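Local coordinates for exopolyphosphatase-related protein (Archaeoglobus fulgidus, PDB 3LLV) that probably binds NAD(P) or a related nucleotide through this Rossmann-type TrkA-N domain, the N-terminal part of a longer exopolyphosphatase-related protein, at residues Y7-G13 / V71-T77; E60-R64 / A90-V94; Y98-S104 / A117-V123. All blocks are in the same frame, centred on the assembly; numbering follows the deposited sequence. Where two conformers were deposited one is given.

Contact 1: Y7-G13 / V71-T77; sequences YEYIVIG and VSAVLIT
I12 and L75 lie on the two central strands of a Rossmann-type sheet, 9-12 and 73-76, the pair at which the order 3-2-1-4-5-6 changes its sense of progression, all strands staying parallel. L75 N reaches I10 O at 2.7 Å with an N-H...O angle of 176°, I12 N meets L75 O at 2.8 Å, and A73 O accepts from I10 N. Before the strands begin, S72 N already bonds E8 O at 2.7 Å. At the C-terminal end I12 O is gripped twice by one residue, T77 N and T77 OG1 each lying 2.9 Å away. The hydroxyl comes in 34° off the carbonyl plane; chi1 of 73° sets OG1 between T77's own N and carbonyl carbon, close enough to that N for both to reach I12 O.

On the face carrying I10, I12 and V74, I12 CD1 slants across V74 CG1 at 3.6 Å. The side chains of I10 and V71, just before its strand, cross at about a right angle, I10 CD1 to V71 CG2 4.1 Å. Helix 81-94 covers this layer through I87 and L91. The opposite face pairs V11 CG2 with L75 CD1 at 4.1 Å beneath V22 and L21 of helix 16-27, and the Y9 ring leans obliquely on S72 CB. G13, with a positive phi, leaves the first strand toward helix 16-27, consistent with the glycine-containing first turn of Rossmann nucleotide-binding domains.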
loop_
_atom_site.group_PDB
_atom_site.type_symbol
_atom_site.label_atom_id
_atom_site.label_comp_id
_atom_site.label_asym_id
_atom_site.label_seq_id
_atom_site.Cartn_x
_atom_site.Cartn_y
_atom_site.Cartn_z
ATOM N N TYR A 7 -9.277 -5.211 -10.064
ATOM C CA TYR A 7 -9.051 -4.017 -9.271
ATOM C C TYR A 7 -8.068 -3.077 -9.972
ATOM O O TYR A 7 -7.193 -3.518 -10.720
ATOM C CB TYR A 7 -8.571 -4.420 -7.873
ATOM C CG TYR A 7 -9.598 -5.225 -7.096
ATOM C CD1 TYR A 7 -10.663 -4.592 -6.446
ATOM C CD2 TYR A 7 -9.525 -6.621 -7.024
ATOM C CE1 TYR A 7 -11.612 -5.320 -5.727
ATOM C CE2 TYR A 7 -10.479 -7.364 -6.310
ATOM C CZ TYR A 7 -11.518 -6.704 -5.669
ATOM O OH TYR A 7 -12.463 -7.416 -4.965
ATOM N N GLU A 8 -8.240 -1.777 -9.741
ATOM C CA GLU A 8 -7.341 -0.764 -10.267
ATOM C C GLU A 8 -6.216 -0.496 -9.264
ATOM O O GLU A 8 -5.069 -0.264 -9.649
ATOM C CB GLU A 8 -8.114 0.523 -10.557
ATOM C CG GLU A 8 -9.015 0.438 -11.793
ATOM C CD GLU A 8 -10.137 1.472 -11.794
ATOM O OE1 GLU A 8 -11.099 1.325 -11.008
ATOM O OE2 GLU A 8 -10.071 2.418 -12.601
ATOM N N TYR A 9 -6.571 -0.520 -7.981
ATOM C CA TYR A 9 -5.597 -0.296 -6.906
ATOM C C TYR A 9 -5.714 -1.374 -5.841
ATOM O O TYR A 9 -6.824 -1.823 -5.506
ATOM C CB TYR A 9 -5.737 1.105 -6.281
ATOM C CG TYR A 9 -5.489 2.220 -7.263
ATOM C CD1 TYR A 9 -4.189 2.657 -7.560
ATOM C CD2 TYR A 9 -6.559 2.817 -7.934
ATOM C CE1 TYR A 9 -3.966 3.680 -8.496
ATOM C CE2 TYR A 9 -6.344 3.832 -8.866
ATOM C CZ TYR A 9 -5.048 4.255 -9.143
ATOM O OH TYR A 9 -4.846 5.252 -10.069
ATOM N N ILE A 10 -4.563 -1.823 -5.356
ATOM C CA ILE A 10 -4.507 -2.736 -4.231
ATOM C C ILE A 10 -3.787 -2.065 -3.082
ATOM O O ILE A 10 -2.647 -1.621 -3.221
ATOM C CB ILE A 10 -3.829 -4.063 -4.598
ATOM C CG1 ILE A 10 -4.677 -4.788 -5.645
ATOM C CG2 ILE A 10 -3.641 -4.945 -3.349
ATOM C CD1 ILE A 10 -4.024 -6.017 -6.165
ATOM N N VAL A 11 -4.478 -1.971 -1.948
ATOM C CA VAL A 11 -3.922 -1.292 -0.772
ATOM C C VAL A 11 -3.584 -2.305 0.300
ATOM O O VAL A 11 -4.467 -2.906 0.916
ATOM C CB VAL A 11 -4.877 -0.215 -0.222
ATOM C CG1 VAL A 11 -4.290 0.466 1.050
ATOM C CG2 VAL A 11 -5.168 0.816 -1.270
ATOM N N ILE A 12 -2.284 -2.456 0.548
ATOM C CA ILE A 12 -1.787 -3.388 1.525
ATOM C C ILE A 12 -1.509 -2.593 2.778
ATOM O O ILE A 12 -0.807 -1.567 2.737
ATOM C CB ILE A 12 -0.518 -4.118 1.016
ATOM C CG1 ILE A 12 -0.870 -4.956 -0.235
ATOM C CG2 ILE A 12 0.117 -4.944 2.135
ATOM C CD1 ILE A 12 0.358 -5.475 -0.960
ATOM N N GLY A 13 -2.065 -3.059 3.887
ATOM C CA GLY A 13 -1.953 -2.376 5.174
ATOM C C GLY A 13 -3.251 -1.611 5.364
ATOM O O GLY A 13 -3.559 -0.685 4.596
ATOM N N VAL A 71 -4.011 -3.983 -12.944
ATOM C CA VAL A 71 -3.810 -3.084 -11.811
ATOM C C VAL A 71 -2.928 -1.872 -12.136
ATOM O O VAL A 71 -1.949 -2.007 -12.774
ATOM C CB VAL A 71 -3.208 -3.854 -10.645
ATOM C CG1 VAL A 71 -2.807 -2.938 -9.539
ATOM C CG2 VAL A 71 -4.147 -4.825 -10.123
ATOM N N SER A 72 -3.292 -0.695 -11.660
ATOM C CA SER A 72 -2.498 0.522 -11.868
ATOM C C SER A 72 -1.354 0.630 -10.881
ATOM O O SER A 72 -0.215 0.947 -11.264
ATOM C CB SER A 72 -3.366 1.784 -11.800
ATOM O OG SER A 72 -4.374 1.729 -12.783
ATOM N N ALA A 73 -1.649 0.370 -9.607
ATOM C CA ALA A 73 -0.610 0.351 -8.598
ATOM C C ALA A 73 -0.998 -0.478 -7.389
ATOM O O ALA A 73 -2.186 -0.577 -7.024
ATOM C CB ALA A 73 -0.206 1.798 -8.170
ATOM N N VAL A 74 0.027 -1.081 -6.777
ATOM C CA VAL A 74 -0.088 -1.704 -5.487
ATOM C C VAL A 74 0.518 -0.720 -4.495
ATOM O O VAL A 74 1.648 -0.269 -4.686
ATOM C CB VAL A 74 0.673 -3.044 -5.458
ATOM C CG1 VAL A 74 0.732 -3.620 -4.020
ATOM C CG2 VAL A 74 0.029 -4.041 -6.428
ATOM N N LEU A 75 -0.233 -0.406 -3.440
ATOM C CA LEU A 75 0.196 0.590 -2.457
ATOM C C LEU A 75 0.544 -0.146 -1.161
ATOM O O LEU A 75 -0.305 -0.787 -0.549
ATOM C CB LEU A 75 -0.893 1.642 -2.234
ATOM C CG LEU A 75 -1.511 2.265 -3.478
ATOM C CD1 LEU A 75 -2.465 3.354 -3.021
ATOM C CD2 LEU A 75 -0.455 2.833 -4.435
ATOM N N ILE A 76 1.818 -0.096 -0.783
ATOM C CA ILE A 76 2.269 -0.804 0.418
ATOM C C ILE A 76 2.356 0.281 1.487
ATOM O O ILE A 76 3.283 1.114 1.466
ATOM C CB ILE A 76 3.618 -1.527 0.171
ATOM C CG1 ILE A 76 3.453 -2.604 -0.921
ATOM C CG2 ILE A 76 4.128 -2.172 1.493
ATOM C CD1 ILE A 76 4.759 -3.176 -1.447
ATOM N N THR A 77 1.387 0.278 2.418
ATOM C CA THR A 77 1.151 1.452 3.284
ATOM C C THR A 77 1.401 1.236 4.772
ATOM O O THR A 77 1.212 2.162 5.561
ATOM C CB THR A 77 -0.306 1.993 3.134
ATOM O OG1 THR A 77 -1.195 1.080 3.778
ATOM C CG2 THR A 77 -0.689 2.117 1.712
#

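Contact 2: E60-R64 / A90-V94; sequences ESFYR and ALRSV
E60 lays the aliphatic part of its side chain along A90 and V94. Its CB touches V94 CG2 at 3.9 Å, and its CG stands 3.6 Å from A90 O, with A90 CB a little farther off. The chain is extended beyond CG (chi2 -180°), which carries the carboxylate out to S93. That polar approach is doubtful: S93 OG, modelled in one of two conformers, sits implausibly close to the acid carbon, and the angles do not support a hydrogen bond. In this conformer S93 OG also donates to A90 O at 2.7 Å, a bond that shares the doubt. The backbone O of E60 also meets V94 CG2.

The axes of segments 60-64 and 90-94 cross at -48°, on the side of the Rossmann sheet that carries I10, I12 and V74; helix 60-65 leads into strand 73-76 and helix 81-94 leads out of it.

Y63 fills the gap between them. L91 CD1 sits over one face of its ring, 4.0 Å from the centroid and 19° off the normal, a CH-pi contact, while F62 CD2 covers the opposite face near the rim. A90 CB approaches the ring edge beside CE2, so the ring is wedged from three directions. Its hydroxyl is hydrogen-bonded to P57 O, fixing the far end, and Y63 CB rests on V94 CG1 at 4.0 Å.

R64, extended from CG to NE, runs slantwise over V94: its CG lies 3.8 Å from V94 CG1, and the guanidinium places one face over V94 CG2.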
loop_
_atom_site.group_PDB
_atom_site.type_symbol
_atom_site.label_atom_id
_atom_site.label_comp_id
_atom_site.label_asym_id
_atom_site.label_seq_id
_atom_site.Cartn_x
_atom_site.Cartn_y
_atom_site.Cartn_z
ATOM N N GLU A 60 3.397 -15.313 -1.455
ATOM C CA GLU A 60 3.441 -15.261 -2.919
ATOM C C GLU A 60 2.210 -15.884 -3.581
ATOM O O GLU A 60 1.767 -15.419 -4.634
ATOM C CB GLU A 60 4.708 -15.941 -3.445
ATOM C CG GLU A 60 5.962 -15.146 -3.180
ATOM C CD GLU A 60 7.214 -15.822 -3.711
ATOM O OE1 GLU A 60 7.157 -16.484 -4.771
ATOM O OE2 GLU A 60 8.282 -15.646 -3.086
ATOM N N SER A 61 1.647 -16.938 -2.983
ATOM C CA SER A 61 0.458 -17.556 -3.562
ATOM C C SER A 61 -0.744 -16.615 -3.548
ATOM O O SER A 61 -1.616 -16.717 -4.420
ATOM C CB SER A 61 0.096 -18.855 -2.846
ATOM O OG SER A 61 1.133 -19.810 -2.983
ATOM N N PHE A 62 -0.798 -15.710 -2.566
ATOM C CA PHE A 62 -1.848 -14.696 -2.582
ATOM C C PHE A 62 -1.763 -13.848 -3.850
ATOM O O PHE A 62 -2.767 -13.651 -4.552
ATOM C CB PHE A 62 -1.798 -13.793 -1.336
ATOM C CG PHE A 62 -2.762 -12.652 -1.418
ATOM C CD1 PHE A 62 -4.151 -12.855 -1.317
ATOM C CD2 PHE A 62 -2.297 -11.380 -1.645
ATOM C CE1 PHE A 62 -5.027 -11.779 -1.430
ATOM C CE2 PHE A 62 -3.175 -10.315 -1.734
ATOM C CZ PHE A 62 -4.543 -10.520 -1.642
ATOM N N TYR A 63 -0.559 -13.380 -4.169
ATOM C CA TYR A 63 -0.369 -12.569 -5.380
ATOM C C TYR A 63 -0.662 -13.331 -6.648
ATOM O O TYR A 63 -1.217 -12.775 -7.596
ATOM C CB TYR A 63 1.025 -11.923 -5.423
ATOM C CG TYR A 63 1.188 -10.987 -4.266
ATOM C CD1 TYR A 63 0.321 -9.889 -4.097
ATOM C CD2 TYR A 63 2.170 -11.203 -3.316
ATOM C CE1 TYR A 63 0.450 -9.044 -2.998
ATOM C CE2 TYR A 63 2.310 -10.357 -2.226
ATOM C CZ TYR A 63 1.448 -9.288 -2.067
ATOM O OH TYR A 63 1.596 -8.496 -0.949
ATOM N N ARG A 64 -0.365 -14.624 -6.628
ATOM C CA ARG A 64 -0.671 -15.501 -7.759
ATOM C C ARG A 64 -2.177 -15.738 -7.957
ATOM O O ARG A 64 -2.602 -16.085 -9.074
ATOM C CB ARG A 64 0.079 -16.835 -7.621
ATOM C CG ARG A 64 1.582 -16.665 -7.689
ATOM C CD ARG A 64 2.311 -17.992 -7.850
ATOM N NE ARG A 64 3.759 -17.775 -7.901
ATOM C CZ ARG A 64 4.447 -17.371 -8.961
ATOM N NH1 ARG A 64 3.855 -17.144 -10.134
ATOM N NH2 ARG A 64 5.756 -17.208 -8.850
ATOM N N ALA A 90 8.067 -10.364 -1.906
ATOM C CA ALA A 90 7.050 -11.379 -2.253
ATOM C C ALA A 90 6.312 -10.979 -3.534
ATOM O O ALA A 90 6.166 -11.783 -4.479
ATOM C CB ALA A 90 6.036 -11.596 -1.086
ATOM N N LEU A 91 5.854 -9.730 -3.559
ATOM C CA LEU A 91 5.183 -9.181 -4.715
ATOM C C LEU A 91 6.054 -9.309 -5.948
ATOM O O LEU A 91 5.608 -9.834 -6.964
ATOM C CB LEU A 91 4.798 -7.704 -4.472
ATOM C CG LEU A 91 4.069 -7.048 -5.645
ATOM C CD1 LEU A 91 2.728 -7.739 -5.974
ATOM C CD2 LEU A 91 3.854 -5.538 -5.381
ATOM N N ARG A 92 7.295 -8.842 -5.847
ATOM C CA ARG A 92 8.217 -8.833 -6.986
ATOM C C ARG A 92 8.628 -10.219 -7.516
ATOM O O ARG A 92 9.019 -10.361 -8.705
ATOM C CB ARG A 92 9.416 -7.944 -6.651
ATOM C CG ARG A 92 9.076 -6.482 -6.754
ATOM C CD ARG A 92 9.108 -6.018 -8.226
ATOM N NE ARG A 92 8.610 -4.641 -8.334
ATOM C CZ ARG A 92 7.337 -4.299 -8.495
ATOM N NH1 ARG A 92 6.375 -5.208 -8.576
ATOM N NH2 ARG A 92 6.996 -3.025 -8.504
ATOM N N SER A 93 8.545 -11.222 -6.644
ATOM C CA SER A 93 8.815 -12.602 -7.042
ATOM C C SER A 93 7.727 -13.115 -7.991
ATOM O O SER A 93 7.950 -14.073 -8.728
ATOM C CB SER A 93 8.925 -13.510 -5.823
ATOM O OG SER A 93 7.635 -13.834 -5.333
ATOM N N VAL A 94 6.561 -12.460 -7.969
ATOM C CA VAL A 94 5.391 -12.817 -8.795
ATOM C C VAL A 94 5.133 -11.855 -9.965
ATOM O O VAL A 94 4.770 -12.310 -11.058
ATOM C CB VAL A 94 4.097 -12.900 -7.923
ATOM C CG1 VAL A 94 2.856 -13.225 -8.770
ATOM C CG2 VAL A 94 4.267 -13.955 -6.808
#

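Contact 3: Y98-S104 / A117-V123. With PO4 (phosphate ion), chain B.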
loop_
_atom_site.group_PDB
_atom_site.type_symbol
_atom_site.label_atom_id
_atom_site.label_comp_id
_atom_site.label_asym_id
_atom_site.label_seq_id
_atom_site.Cartn_x
_atom_site.Cartn_y
_atom_site.Cartn_z
ATOM N N TYR A 98 3.279 -2.060 -10.876
ATOM C CA TYR A 98 3.795 -0.834 -10.270
ATOM C C TYR A 98 3.476 -0.776 -8.765
ATOM O O TYR A 98 2.331 -1.043 -8.364
ATOM C CB TYR A 98 3.136 0.323 -10.987
ATOM C CG TYR A 98 3.783 1.656 -10.769
ATOM C CD1 TYR A 98 4.759 2.120 -11.640
ATOM C CD2 TYR A 98 3.397 2.474 -9.705
ATOM C CE1 TYR A 98 5.346 3.351 -11.462
ATOM C CE2 TYR A 98 3.972 3.743 -9.535
ATOM C CZ TYR A 98 4.950 4.156 -10.416
ATOM O OH TYR A 98 5.545 5.405 -10.254
ATOM N N ALA A 99 4.494 -0.481 -7.947
ATOM C CA ALA A 99 4.327 -0.460 -6.484
ATOM C C ALA A 99 4.856 0.828 -5.890
ATOM O O ALA A 99 5.935 1.316 -6.281
ATOM C CB ALA A 99 5.015 -1.656 -5.830
ATOM N N ILE A 100 4.078 1.397 -4.968
ATOM C CA ILE A 100 4.521 2.595 -4.247
ATOM C C ILE A 100 4.567 2.165 -2.802
ATOM O O ILE A 100 3.599 1.617 -2.286
ATOM C CB ILE A 100 3.540 3.752 -4.395
ATOM C CG1 ILE A 100 3.314 4.089 -5.884
ATOM C CG2 ILE A 100 4.050 4.972 -3.583
ATOM C CD1 ILE A 100 2.275 5.185 -6.100
ATOM N N VAL A 101 5.708 2.397 -2.153
ATOM C CA VAL A 101 5.932 1.802 -0.846
ATOM C C VAL A 101 6.275 2.858 0.178
ATOM O O VAL A 101 7.116 3.705 -0.081
ATOM C CB VAL A 101 7.081 0.779 -0.931
ATOM C CG1 VAL A 101 7.162 -0.034 0.354
ATOM C CG2 VAL A 101 6.881 -0.119 -2.154
ATOM N N ARG A 102 5.592 2.791 1.320
ATOM C CA ARG A 102 5.901 3.621 2.495
ATOM C C ARG A 102 7.154 3.143 3.255
ATOM O O ARG A 102 7.297 1.957 3.575
ATOM C CB ARG A 102 4.672 3.619 3.414
ATOM C CG ARG A 102 4.880 4.413 4.688
ATOM C CD ARG A 102 3.683 4.153 5.599
ATOM N NE ARG A 102 3.834 4.807 6.876
ATOM C CZ ARG A 102 2.824 5.080 7.689
ATOM N NH1 ARG A 102 1.572 4.740 7.333
ATOM N NH2 ARG A 102 3.068 5.683 8.852
ATOM N N VAL A 103 8.078 4.068 3.505
ATOM C CA VAL A 103 9.323 3.763 4.213
ATOM C C VAL A 103 9.480 4.799 5.313
ATOM O O VAL A 103 9.343 5.988 5.073
ATOM C CB VAL A 103 10.497 3.773 3.226
ATOM C CG1 VAL A 103 11.872 3.619 3.938
ATOM C CG2 VAL A 103 10.314 2.671 2.191
ATOM N N SER A 104 9.747 4.339 6.536
ATOM C CA SER A 104 9.901 5.252 7.666
ATOM C C SER A 104 11.340 5.748 7.848
ATOM O O SER A 104 11.562 6.880 8.295
ATOM C CB SER A 104 9.330 4.632 8.960
ATOM O OG SER A 104 10.227 3.734 9.597
ATOM N N ALA A 117 10.784 -1.266 -5.643
ATOM C CA ALA A 117 9.777 -0.204 -5.450
ATOM C C ALA A 117 9.914 0.799 -6.584
ATOM O O ALA A 117 11.023 1.344 -6.772
ATOM C CB ALA A 117 9.967 0.500 -4.099
ATOM N N ASN A 118 8.825 1.047 -7.324
ATOM C CA ASN A 118 8.830 2.103 -8.354
ATOM C C ASN A 118 8.963 3.480 -7.739
ATOM O O ASN A 118 9.692 4.345 -8.248
ATOM C CB ASN A 118 7.595 2.063 -9.232
ATOM C CG ASN A 118 7.473 0.765 -10.012
ATOM O OD1 ASN A 118 7.733 0.698 -11.240
ATOM N ND2 ASN A 118 7.086 -0.267 -9.324
ATOM N N LEU A 119 8.245 3.692 -6.641
ATOM C CA LEU A 119 8.327 4.934 -5.882
ATOM C C LEU A 119 8.339 4.592 -4.400
ATOM O O LEU A 119 7.668 3.655 -3.972
ATOM C CB LEU A 119 7.149 5.852 -6.156
ATOM C CG LEU A 119 7.070 6.462 -7.549
ATOM C CD1 LEU A 119 5.781 7.287 -7.708
ATOM C CD2 LEU A 119 8.308 7.339 -7.869
ATOM N N VAL A 120 9.127 5.360 -3.656
ATOM C CA VAL A 120 9.157 5.309 -2.213
ATOM C C VAL A 120 8.508 6.576 -1.633
ATOM O O VAL A 120 8.854 7.693 -2.028
ATOM C CB VAL A 120 10.589 5.102 -1.713
ATOM C CG1 VAL A 120 10.702 5.421 -0.197
ATOM C CG2 VAL A 120 11.032 3.684 -2.026
ATOM N N VAL A 121 7.564 6.398 -0.709
ATOM C CA VAL A 121 7.031 7.524 0.051
ATOM C C VAL A 121 7.738 7.473 1.403
ATOM O O VAL A 121 7.439 6.611 2.221
ATOM C CB VAL A 121 5.514 7.401 0.217
ATOM C CG1 VAL A 121 4.971 8.393 1.282
ATOM C CG2 VAL A 121 4.816 7.633 -1.129
ATOM N N LEU A 122 8.682 8.355 1.604
ATOM C CA LEU A 122 9.326 8.449 2.888
ATOM C C LEU A 122 8.453 9.233 3.829
ATOM O O LEU A 122 8.072 10.278 3.509
ATOM C CB LEU A 122 10.655 9.196 2.772
ATOM C CG LEU A 122 11.852 8.424 2.257
ATOM C CD1 LEU A 122 13.057 9.365 2.114
ATOM C CD2 LEU A 122 12.200 7.331 3.175
ATOM N N VAL A 123 8.220 8.709 5.013
ATOM C CA VAL A 123 7.311 9.353 5.964
ATOM C C VAL A 123 7.777 10.783 6.246
ATOM O O VAL A 123 6.971 11.716 6.210
ATOM C CB VAL A 123 7.115 8.505 7.221
ATOM C CG1 VAL A 123 6.266 9.261 8.271
ATOM C CG2 VAL A 123 6.386 7.231 6.805
HETATM P P PO4 B . -0.423 5.044 10.146
HETATM O O1 PO4 B . -0.693 4.980 8.674
HETATM O O2 PO4 B . 1.048 5.055 10.482
HETATM O O3 PO4 B . -1.075 6.261 10.751
HETATM O O4 PO4 B . -1.009 3.804 10.777
#
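R102 NH1 is held by two acceptors, PO4 O1 at 2.6 Å and T77 O, just past the end of strand 73-76; R102 NH2 reaches PO4 O2 at 2.7 Å, making a forked grip on the phosphate, which probably came from the crystallisation liquor. O1 lies at the edge of the guanidinium, in its plane. The chain is extended, with CG anti to the backbone N (chi1 178°), and V123 CG2 packs against R102 NE at 3.5 Å.

Behind it the parallel ladder runs V101 N to L119 O, V121 N to V101 O at 2.8 Å, V103 N to V121 O, and V123 N to V103 O at 2.9 Å. At the start, N118 CB lies over the face of the Y98 ring, 3.6 Å from its centroid, a CH-pi contact. On one face I100 CG2 meets V121 CG2 at 3.7 Å; on the other, V103 CG2 meets V120 CG1 at 3.7 Å.

The phosphate also accepts from A17 N in helix 16-27. Strand 119-122 is one of the two outermost strands of the sheet, joined to 99-103 by a beta-alpha-beta crossover through helix 109-114, whose F112 covers V101, V103 and V120, while strand 73-76 borders strand 99-103 along its other edge.

Overall arrangement
Contacts 1 and 3 share one sheet, their centres about 12 Å apart. Strands 73-76 and 99-103 are neighbours, with probable hydrogen bonds V74 N to Y98 O (2.8 Å) and I76 O to R102 N (2.9 Å). Contact 2 stacks helices on that sheet, about 13 Å from contact 1 and about 18 Å from contact 3, centre to centre: Y63 OH lies 3.3 Å from I12 CD1, and L91 CD2 bridges V74 CG1 (3.9 Å) and A99 CB (4.1 Å). R102, rather than the ion itself, ties contact 1 to contact 3 near the C-terminal ends of the strands. The ion's position, with A17 N at the start of helix 16-27 also bound, is consistent with a nucleotide-phosphate site, as in related Rossmann domains.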